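PDB 1UB7: 3-oxoacyl-[acyl-carrier protein] synthase from Thermus thermophilus, which probably catalyses the first condensation of fatty acid synthesis, joining an acetyl group from acetyl-CoA to malonyl-ACP with loss of carbon dioxide. Local coordinates for residues L53-V58 / Q94-L99. Sequence-based numbering, arbitrary orientation.
Sequences LAFKAV and QARFGL
Phe97 lays one face of its ring against Val58, whose CG1 stands 3.8 Å from the ring centroid and 17° off the normal, a CH-pi contact. With CG1 anti to its backbone N (chi1 -180°), Val58 reaches this face, and CB adds a second touch, 3.6 Å from Phe97 CZ. Branched and apolar, Val58 can do this while also packing on Leu133 and Val135 of strand 131-138. A flat ring suits position 97 because it has two faces to offer: the opposite one carries Arg96 CG, offset toward the rim, and the guanidinium of Arg96 lies with one of its faces near Phe97 CE1. An arginine serves here because its methylenes cover the rings while its charged end, at NH2, makes a salt bridge to Glu59. In this thiolase fold, segment 53-58 lies within helix 50-64, and 94-99 runs from the last turn of helix 89-96 into the loop after it. A Schellman motif closes that helix: Leu99 N bonds to Gln94 O and Gly98 N to Ala95 O, Gly98 taking the positive phi easily for want of a side chain. Arg96 CB sits over a face of the Phe55 ring, 4.1 Å from its centroid. At the edge of Phe97, in its plane, Phe55 O lies 3.6 Å from CZ. Cutting Phe97 back to an alanine would probably open a gap between Val58 CG1 and Arg96 CG. Phe55 also packs on Pro198 of the second subunit.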
ATOM      1  N   LEU A  53       9.748 -14.881  -0.524  1.00 32.47           N
ATOM      2  CA  LEU A  53       9.040 -15.368   0.636  1.00 34.52           C
ATOM      3  C   LEU A  53       7.557 -15.373   0.275  1.00 34.15           C
ATOM      4  O   LEU A  53       6.834 -16.300   0.640  1.00 33.70           O
ATOM      5  CB  LEU A  53       9.297 -14.466   1.841  1.00 36.59           C
ATOM      6  CG  LEU A  53      10.765 -14.175   2.191  1.00 43.95           C
ATOM      7  CD1 LEU A  53      10.817 -13.269   3.423  1.00 33.91           C
ATOM      8  CD2 LEU A  53      11.514 -15.483   2.453  1.00 34.49           C
ATOM      9  N   ALA A  54       7.115 -14.350  -0.460  1.00 30.85           N
ATOM     10  CA  ALA A  54       5.713 -14.254  -0.865  1.00 29.44           C
ATOM     11  C   ALA A  54       5.358 -15.391  -1.828  1.00 31.35           C
ATOM     12  O   ALA A  54       4.300 -16.018  -1.687  1.00 30.55           O
ATOM     13  CB  ALA A  54       5.433 -12.896  -1.515  1.00 26.82           C
ATOM     14  N   PHE A  55       6.236 -15.664  -2.798  1.00 28.98           N
ATOM     15  CA  PHE A  55       5.975 -16.743  -3.748  1.00 29.89           C
ATOM     16  C   PHE A  55       5.849 -18.064  -2.992  1.00 32.80           C
ATOM     17  O   PHE A  55       4.890 -18.816  -3.185  1.00 31.17           O
ATOM     18  CB  PHE A  55       7.099 -16.880  -4.790  1.00 30.71           C
ATOM     19  CG  PHE A  55       7.308 -15.658  -5.661  1.00 36.34           C
ATOM     20  CD1 PHE A  55       6.310 -14.686  -5.808  1.00 27.73           C
ATOM     21  CD2 PHE A  55       8.518 -15.485  -6.344  1.00 33.22           C
ATOM     22  CE1 PHE A  55       6.522 -13.557  -6.616  1.00 27.54           C
ATOM     23  CE2 PHE A  55       8.737 -14.364  -7.153  1.00 31.31           C
ATOM     24  CZ  PHE A  55       7.732 -13.397  -7.285  1.00 29.42           C
ATOM     25  N   LYS A  56       6.821 -18.338  -2.123  1.00 39.84           N
ATOM     26  CA  LYS A  56       6.816 -19.569  -1.346  1.00 38.88           C
ATOM     27  C   LYS A  56       5.595 -19.720  -0.446  1.00 32.76           C
ATOM     28  O   LYS A  56       5.093 -20.828  -0.260  1.00 36.12           O
ATOM     29  CB  LYS A  56       8.114 -19.692  -0.534  1.00 42.26           C
ATOM     30  CG  LYS A  56       9.238 -20.342  -1.338  1.00 44.24           C
ATOM     31  CD  LYS A  56      10.561 -19.639  -1.145  1.00 49.13           C
ATOM     32  CE  LYS A  56      11.597 -20.099  -2.174  1.00 49.33           C
ATOM     33  NZ  LYS A  56      12.872 -19.316  -2.031  1.00 47.07           N
ATOM     34  N   ALA A  57       5.097 -18.624   0.105  1.00 32.33           N
ATOM     35  CA  ALA A  57       3.920 -18.721   0.961  1.00 27.52           C
ATOM     36  C   ALA A  57       2.717 -19.090   0.106  1.00 26.63           C
ATOM     37  O   ALA A  57       1.878 -19.878   0.520  1.00 33.87           O
ATOM     38  CB  ALA A  57       3.667 -17.404   1.679  1.00 28.27           C
ATOM     39  N   VAL A  58       2.626 -18.532  -1.098  1.00 30.38           N
ATOM     40  CA  VAL A  58       1.487 -18.864  -1.941  1.00 32.95           C
ATOM     41  C   VAL A  58       1.581 -20.320  -2.438  1.00 35.84           C
ATOM     42  O   VAL A  58       0.553 -21.003  -2.559  1.00 35.28           O
ATOM     43  CB  VAL A  58       1.341 -17.887  -3.135  1.00 32.32           C
ATOM     44  CG1 VAL A  58       0.122 -18.286  -3.972  1.00 32.49           C
ATOM     45  CG2 VAL A  58       1.158 -16.467  -2.624  1.00 20.39           C
ATOM     46  N   GLN A  94       1.477 -11.538  -8.820  1.00 33.18           N
ATOM     47  CA  GLN A  94       0.444 -11.701  -9.842  1.00 31.04           C
ATOM     48  C   GLN A  94       1.032 -12.390 -11.091  1.00 29.76           C
ATOM     49  O   GLN A  94       0.430 -13.304 -11.657  1.00 27.49           O
ATOM     50  CB  GLN A  94      -0.135 -10.328 -10.203  1.00 28.31           C
ATOM     51  CG  GLN A  94      -1.017 -10.306 -11.438  1.00 24.65           C
ATOM     52  CD  GLN A  94      -0.190 -10.281 -12.699  1.00 34.98           C
ATOM     53  OE1 GLN A  94       0.715  -9.455 -12.839  1.00 35.93           O
ATOM     54  NE2 GLN A  94      -0.488 -11.185 -13.629  1.00 29.21           N
ATOM     55  N   ALA A  95       2.218 -11.943 -11.496  1.00 26.64           N
ATOM     56  CA  ALA A  95       2.912 -12.492 -12.658  1.00 38.06           C
ATOM     57  C   ALA A  95       3.271 -13.968 -12.429  1.00 40.99           C
ATOM     58  O   ALA A  95       2.880 -14.846 -13.207  1.00 35.33           O
ATOM     59  CB  ALA A  95       4.191 -11.662 -12.945  1.00 31.18           C
ATOM     60  N   ARG A  96       4.001 -14.221 -11.341  1.00 39.70           N
ATOM     61  CA  ARG A  96       4.430 -15.554 -10.972  1.00 28.74           C
ATOM     62  C   ARG A  96       3.314 -16.581 -11.078  1.00 30.28           C
ATOM     63  O   ARG A  96       3.516 -17.679 -11.592  1.00 29.81           O
ATOM     64  CB  ARG A  96       4.993 -15.545  -9.550  1.00 34.39           C
ATOM     65  CG  ARG A  96       5.141 -16.928  -8.908  1.00 35.33           C
ATOM     66  CD  ARG A  96       6.211 -17.793  -9.572  1.00 40.74           C
ATOM     67  NE  ARG A  96       6.244 -19.143  -8.990  1.00 49.14           N
ATOM     68  CZ  ARG A  96       5.405 -20.134  -9.300  1.00 52.99           C
ATOM     69  NH1 ARG A  96       4.440 -19.958 -10.207  1.00 50.03           N
ATOM     70  NH2 ARG A  96       5.521 -21.312  -8.695  1.00 50.45           N
ATOM     71  N   PHE A  97       2.131 -16.245 -10.599  1.00 25.88           N
ATOM     72  CA  PHE A  97       1.053 -17.210 -10.676  1.00 25.24           C
ATOM     73  C   PHE A  97       0.121 -16.985 -11.868  1.00 28.76           C
ATOM     74  O   PHE A  97      -0.974 -17.550 -11.931  1.00 31.71           O
ATOM     75  CB  PHE A  97       0.313 -17.213  -9.345  1.00 25.55           C
ATOM     76  CG  PHE A  97       1.174 -17.684  -8.214  1.00 31.19           C
ATOM     77  CD1 PHE A  97       1.367 -19.042  -7.995  1.00 29.51           C
ATOM     78  CD2 PHE A  97       1.882 -16.768  -7.430  1.00 23.09           C
ATOM     79  CE1 PHE A  97       2.262 -19.484  -7.008  1.00 38.39           C
ATOM     80  CE2 PHE A  97       2.779 -17.193  -6.443  1.00 30.91           C
ATOM     81  CZ  PHE A  97       2.971 -18.555  -6.231  1.00 33.23           C
ATOM     82  N   GLY A  98       0.580 -16.170 -12.815  1.00 24.74           N
ATOM     83  CA  GLY A  98      -0.197 -15.888 -14.013  1.00 33.05           C
ATOM     84  C   GLY A  98      -1.665 -15.557 -13.805  1.00 31.21           C
ATOM     85  O   GLY A  98      -2.534 -16.113 -14.478  1.00 30.41           O
ATOM     86  N   LEU A  99      -1.942 -14.638 -12.884  1.00 35.92           N
ATOM     87  CA  LEU A  99      -3.310 -14.225 -12.579  1.00 31.93           C
ATOM     88  C   LEU A  99      -3.774 -13.009 -13.380  1.00 32.72           C
ATOM     89  O   LEU A  99      -2.971 -12.148 -13.772  1.00 28.24           O
ATOM     90  CB  LEU A  99      -3.437 -13.861 -11.105  1.00 24.98           C
ATOM     91  CG  LEU A  99      -2.923 -14.830 -10.068  1.00 35.88           C
ATOM     92  CD1 LEU A  99      -3.118 -14.213  -8.670  1.00 27.63           C
ATOM     93  CD2 LEU A  99      -3.661 -16.145 -10.216  1.00 29.38           C
TER